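Local coordinates for protein ketosynthase (Streptomyces sp. MSC090213JE08, PDB 6KXD) that probably extends acyl chains on acyl carrier protein by decarboxylative condensation with malonyl-ACP, as the ketosynthase of ishigamide polyketide biosynthesis, at residues Phe15-Thr29 with Leu344-Phe357. Numbering follows the deposited sequence.
Sequences FGVISSIGTGVEEYT and LGAIACGLAIEHGF
Y28 drives its ring as a knob into the hole between L344, I347, A348 and L351 on helix 344-355. With CG anti to the backbone N (chi1 -176°), the ring reaches across to the helix, and OH donates to L344 O at 2.8 Å. This donor stands above the carbonyl plane, 66° out of it; L344 O also accepts from A348 N. CD2 of Y28 lies 3.6 Å from L351 CD1, and V17 CG1 lies over the rim of one face of the Y28 ring. A phenylalanine here would probably lose the one hydrogen bond across the contact, leaving L344 O without its hydroxyl partner. I347 turns CG2 over the F15 ring, 4.0 Å from its centroid in a CH-pi contact, while its CD1 packs 3.7 Å from V17 CG2. L351 CD2 meets the F15 ring at its edge and also touches V25 CG2 at 3.6 Å. Near the ring's CZ sits G350, where a CB would clash. H254 stacks on F15, and the buried contact lays helix 341-355 across both helix 24-34 and strand 10-19, which pairs with strands 234-242 and 255-264 in the thiolase-fold core; strand 387-394 and helix 331-334 pack alongside.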
loop_
_atom_site.group_PDB
_atom_site.type_symbol
_atom_site.label_atom_id
_atom_site.label_comp_id
_atom_site.label_asym_id
_atom_site.label_seq_id
_atom_site.Cartn_x
_atom_site.Cartn_y
_atom_site.Cartn_z
ATOM N N PHE A 15 12.635 -0.911 -17.256
ATOM C CA PHE A 15 11.767 0.202 -16.963
ATOM C C PHE A 15 10.568 0.157 -17.886
ATOM O O PHE A 15 10.711 0.003 -19.105
ATOM C CB PHE A 15 12.441 1.558 -17.203
ATOM C CG PHE A 15 13.644 1.865 -16.347
ATOM C CD1 PHE A 15 13.714 1.445 -15.032
ATOM C CD2 PHE A 15 14.684 2.640 -16.845
ATOM C CE1 PHE A 15 14.809 1.757 -14.244
ATOM C CE2 PHE A 15 15.767 2.973 -16.050
ATOM C CZ PHE A 15 15.830 2.529 -14.749
ATOM N N GLY A 16 9.392 0.296 -17.296
ATOM C CA GLY A 16 8.194 0.458 -18.023
ATOM C C GLY A 16 7.540 1.757 -17.617
ATOM O O GLY A 16 7.409 2.005 -16.429
ATOM N N VAL A 17 7.081 2.530 -18.604
ATOM C CA VAL A 17 6.580 3.898 -18.389
ATOM C C VAL A 17 5.355 4.157 -19.263
ATOM O O VAL A 17 5.431 4.027 -20.496
ATOM C CB VAL A 17 7.656 4.960 -18.700
ATOM C CG1 VAL A 17 7.084 6.365 -18.486
ATOM C CG2 VAL A 17 8.933 4.760 -17.915
ATOM N N ILE A 18 4.273 4.583 -18.609
ATOM C CA ILE A 18 3.089 5.181 -19.140
ATOM C C ILE A 18 2.969 6.540 -18.473
ATOM O O ILE A 18 2.661 6.591 -17.304
ATOM C CB ILE A 18 1.817 4.384 -18.813
ATOM C CG1 ILE A 18 1.832 2.950 -19.350
ATOM C CG2 ILE A 18 0.605 5.148 -19.296
ATOM C CD1 ILE A 18 1.458 2.849 -20.799
ATOM N N SER A 19 3.188 7.628 -19.203
ATOM C CA SER A 19 3.239 8.932 -18.542
ATOM C C SER A 19 2.667 9.993 -19.472
ATOM O O SER A 19 2.544 9.776 -20.689
ATOM C CB SER A 19 4.654 9.276 -18.127
ATOM O OG SER A 19 5.332 9.989 -19.148
ATOM N N SER A 20 2.401 11.144 -18.857
ATOM C CA SER A 20 1.852 12.305 -19.503
ATOM C C SER A 20 2.874 12.919 -20.469
ATOM O O SER A 20 2.453 13.733 -21.254
ATOM C CB SER A 20 1.361 13.311 -18.478
ATOM O OG SER A 20 2.452 13.789 -17.716
ATOM N N ILE A 21 4.168 12.543 -20.390
ATOM C CA ILE A 21 5.227 13.079 -21.237
ATOM C C ILE A 21 5.877 11.986 -22.090
ATOM O O ILE A 21 6.992 12.200 -22.637
ATOM C CB ILE A 21 6.295 13.849 -20.434
ATOM C CG1 ILE A 21 7.195 12.944 -19.583
ATOM C CG2 ILE A 21 5.619 14.935 -19.613
ATOM C CD1 ILE A 21 8.356 13.648 -18.954
ATOM N N GLY A 22 5.223 10.827 -22.213
ATOM C CA GLY A 22 5.804 9.755 -22.987
ATOM C C GLY A 22 5.538 8.372 -22.417
ATOM O O GLY A 22 5.466 8.174 -21.202
ATOM N N THR A 23 5.421 7.416 -23.335
ATOM C CA THR A 23 5.113 6.004 -23.081
ATOM C C THR A 23 6.280 5.178 -23.611
ATOM O O THR A 23 6.667 5.318 -24.764
ATOM C CB THR A 23 3.779 5.635 -23.739
ATOM O OG1 THR A 23 2.725 6.324 -23.067
ATOM C CG2 THR A 23 3.512 4.146 -23.711
ATOM N N GLY A 24 6.871 4.358 -22.745
ATOM C CA GLY A 24 8.073 3.619 -23.021
ATOM C C GLY A 24 9.309 4.396 -22.629
ATOM O O GLY A 24 9.255 5.612 -22.541
ATOM N N VAL A 25 10.394 3.659 -22.379
ATOM C CA VAL A 25 11.633 4.172 -21.856
ATOM C C VAL A 25 12.188 5.246 -22.811
ATOM O O VAL A 25 12.775 6.251 -22.349
ATOM C CB VAL A 25 12.644 3.034 -21.586
ATOM C CG1 VAL A 25 13.122 2.330 -22.846
ATOM C CG2 VAL A 25 13.841 3.525 -20.796
ATOM N N GLU A 26 12.024 5.037 -24.131
ATOM C CA GLU A 26 12.555 5.981 -25.148
ATOM C C GLU A 26 11.800 7.306 -25.080
ATOM O O GLU A 26 12.416 8.329 -24.861
ATOM C CB GLU A 26 12.431 5.450 -26.573
ATOM C CG GLU A 26 13.694 4.829 -27.112
ATOM C CD GLU A 26 13.493 4.374 -28.547
ATOM O OE1 GLU A 26 13.388 5.256 -29.446
ATOM O OE2 GLU A 26 13.373 3.147 -28.754
ATOM N N GLU A 27 10.481 7.246 -25.289
ATOM C CA GLU A 27 9.581 8.402 -25.230
ATOM C C GLU A 27 9.798 9.163 -23.911
ATOM O O GLU A 27 9.687 10.380 -23.874
ATOM C CB GLU A 27 8.124 7.971 -25.302
ATOM C CG GLU A 27 7.427 8.111 -26.645
ATOM C CD GLU A 27 6.025 8.708 -26.522
ATOM O OE1 GLU A 27 5.838 9.878 -26.918
ATOM O OE2 GLU A 27 5.112 8.015 -26.023
ATOM N N TYR A 28 10.079 8.438 -22.819
ATOM C CA TYR A 28 10.102 9.050 -21.491
ATOM C C TYR A 28 11.443 9.727 -21.276
ATOM O O TYR A 28 11.485 10.841 -20.794
ATOM C CB TYR A 28 9.857 8.008 -20.398
ATOM C CG TYR A 28 9.763 8.568 -18.996
ATOM C CD1 TYR A 28 8.794 9.493 -18.674
ATOM C CD2 TYR A 28 10.590 8.108 -17.987
ATOM C CE1 TYR A 28 8.668 9.996 -17.385
ATOM C CE2 TYR A 28 10.476 8.584 -16.689
ATOM C CZ TYR A 28 9.525 9.548 -16.394
ATOM O OH TYR A 28 9.386 10.001 -15.110
ATOM N N THR A 29 12.534 9.058 -21.664
ATOM C CA THR A 29 13.822 9.682 -21.639
ATOM C C THR A 29 13.804 10.971 -22.491
ATOM O O THR A 29 14.474 11.951 -22.129
ATOM C CB THR A 29 14.914 8.744 -22.143
ATOM O OG1 THR A 29 14.774 7.495 -21.458
ATOM C CG2 THR A 29 16.293 9.317 -21.923
ATOM N N LEU A 344 7.769 6.961 -11.293
ATOM C CA LEU A 344 8.183 7.759 -12.488
ATOM C C LEU A 344 9.415 8.600 -12.153
ATOM O O LEU A 344 10.348 8.612 -12.921
ATOM C CB LEU A 344 7.019 8.596 -13.004
ATOM C CG LEU A 344 5.919 7.781 -13.684
ATOM C CD1 LEU A 344 4.666 8.603 -13.944
ATOM C CD2 LEU A 344 6.441 7.097 -14.952
ATOM N N GLY A 345 9.495 9.150 -10.940
ATOM C CA GLY A 345 10.738 9.800 -10.472
ATOM C C GLY A 345 11.920 8.862 -10.408
ATOM O O GLY A 345 13.063 9.203 -10.841
ATOM N N ALA A 346 11.714 7.670 -9.829
ATOM C CA ALA A 346 12.758 6.683 -9.765
ATOM C C ALA A 346 13.300 6.364 -11.167
ATOM O O ALA A 346 14.508 6.163 -11.329
ATOM C CB ALA A 346 12.258 5.415 -9.091
ATOM N N ILE A 347 12.396 6.191 -12.135
ATOM C CA ILE A 347 12.812 5.818 -13.476
ATOM C C ILE A 347 13.619 6.987 -14.067
ATOM O O ILE A 347 14.691 6.778 -14.620
ATOM C CB ILE A 347 11.627 5.404 -14.352
ATOM C CG1 ILE A 347 11.018 4.109 -13.827
ATOM C CG2 ILE A 347 12.065 5.230 -15.813
ATOM C CD1 ILE A 347 9.715 3.742 -14.491
ATOM N N ALA A 348 13.109 8.207 -13.896
ATOM C CA ALA A 348 13.791 9.415 -14.329
ATOM C C ALA A 348 15.212 9.442 -13.752
ATOM O O ALA A 348 16.184 9.708 -14.481
ATOM C CB ALA A 348 12.978 10.616 -13.957
ATOM N N CYS A 349 15.339 9.076 -12.471
ATOM C CA CYS A 349 16.616 8.984 -11.773
ATOM C C CYS A 349 17.529 7.924 -12.371
ATOM O O CYS A 349 18.748 8.147 -12.476
ATOM C CB CYS A 349 16.437 8.696 -10.293
ATOM S SG CYS A 349 15.804 10.144 -9.437
ATOM N N GLY A 350 16.957 6.774 -12.717
ATOM C CA GLY A 350 17.757 5.747 -13.280
ATOM C C GLY A 350 18.242 6.146 -14.663
ATOM O O GLY A 350 19.362 5.826 -15.055
ATOM N N LEU A 351 17.359 6.802 -15.413
ATOM C CA LEU A 351 17.636 7.212 -16.793
ATOM C C LEU A 351 18.659 8.355 -16.780
ATOM O O LEU A 351 19.546 8.457 -17.669
ATOM C CB LEU A 351 16.319 7.634 -17.424
ATOM C CG LEU A 351 15.392 6.496 -17.821
ATOM C CD1 LEU A 351 14.061 7.030 -18.312
ATOM C CD2 LEU A 351 16.044 5.587 -18.865
ATOM N N ALA A 352 18.552 9.198 -15.751
ATOM C CA ALA A 352 19.457 10.308 -15.551
ATOM C C ALA A 352 20.854 9.750 -15.337
ATOM O O ALA A 352 21.796 10.282 -15.941
ATOM C CB ALA A 352 19.040 11.177 -14.396
ATOM N N ILE A 353 20.958 8.690 -14.513
ATOM C CA ILE A 353 22.205 7.972 -14.233
ATOM C C ILE A 353 22.787 7.417 -15.533
ATOM O O ILE A 353 23.957 7.661 -15.807
ATOM C CB ILE A 353 22.017 6.846 -13.200
ATOM C CG1 ILE A 353 21.981 7.404 -11.775
ATOM C CG2 ILE A 353 23.084 5.778 -13.359
ATOM C CD1 ILE A 353 21.302 6.489 -10.778
ATOM N N GLU A 354 21.967 6.648 -16.257
ATOM C CA GLU A 354 22.329 5.881 -17.439
ATOM C C GLU A 354 22.784 6.819 -18.572
ATOM O O GLU A 354 23.745 6.508 -19.260
ATOM C CB GLU A 354 21.121 5.037 -17.857
ATOM C CG GLU A 354 21.412 3.966 -18.898
ATOM C CD GLU A 354 20.180 3.206 -19.386
ATOM O OE1 GLU A 354 19.055 3.620 -19.058
ATOM O OE2 GLU A 354 20.342 2.207 -20.115
ATOM N N HIS A 355 22.082 7.947 -18.761
ATOM C CA HIS A 355 22.227 8.823 -19.931
ATOM C C HIS A 355 23.000 10.104 -19.583
ATOM O O HIS A 355 23.196 10.936 -20.450
ATOM C CB HIS A 355 20.855 9.121 -20.551
ATOM C CG HIS A 355 20.235 7.901 -21.135
ATOM N ND1 HIS A 355 20.737 7.304 -22.275
ATOM C CD2 HIS A 355 19.231 7.104 -20.694
ATOM C CE1 HIS A 355 20.038 6.214 -22.532
ATOM N NE2 HIS A 355 19.109 6.077 -21.584
ATOM N N GLY A 356 23.458 10.235 -18.331
ATOM C CA GLY A 356 24.328 11.326 -17.907
ATOM C C GLY A 356 23.645 12.673 -18.081
ATOM O O GLY A 356 24.234 13.615 -18.592
ATOM N N PHE A 357 22.388 12.773 -17.631
ATOM C CA PHE A 357 21.680 14.054 -17.616
ATOM C C PHE A 357 20.908 14.260 -16.308
ATOM O O PHE A 357 20.683 13.338 -15.546
ATOM C CB PHE A 357 20.731 14.165 -18.800
ATOM C CG PHE A 357 19.439 13.412 -18.651
ATOM C CD1 PHE A 357 18.315 14.031 -18.129
ATOM C CD2 PHE A 357 19.338 12.103 -19.085
ATOM C CE1 PHE A 357 17.119 13.341 -18.025
ATOM C CE2 PHE A 357 18.134 11.422 -18.998
ATOM C CZ PHE A 357 17.035 12.038 -18.448
#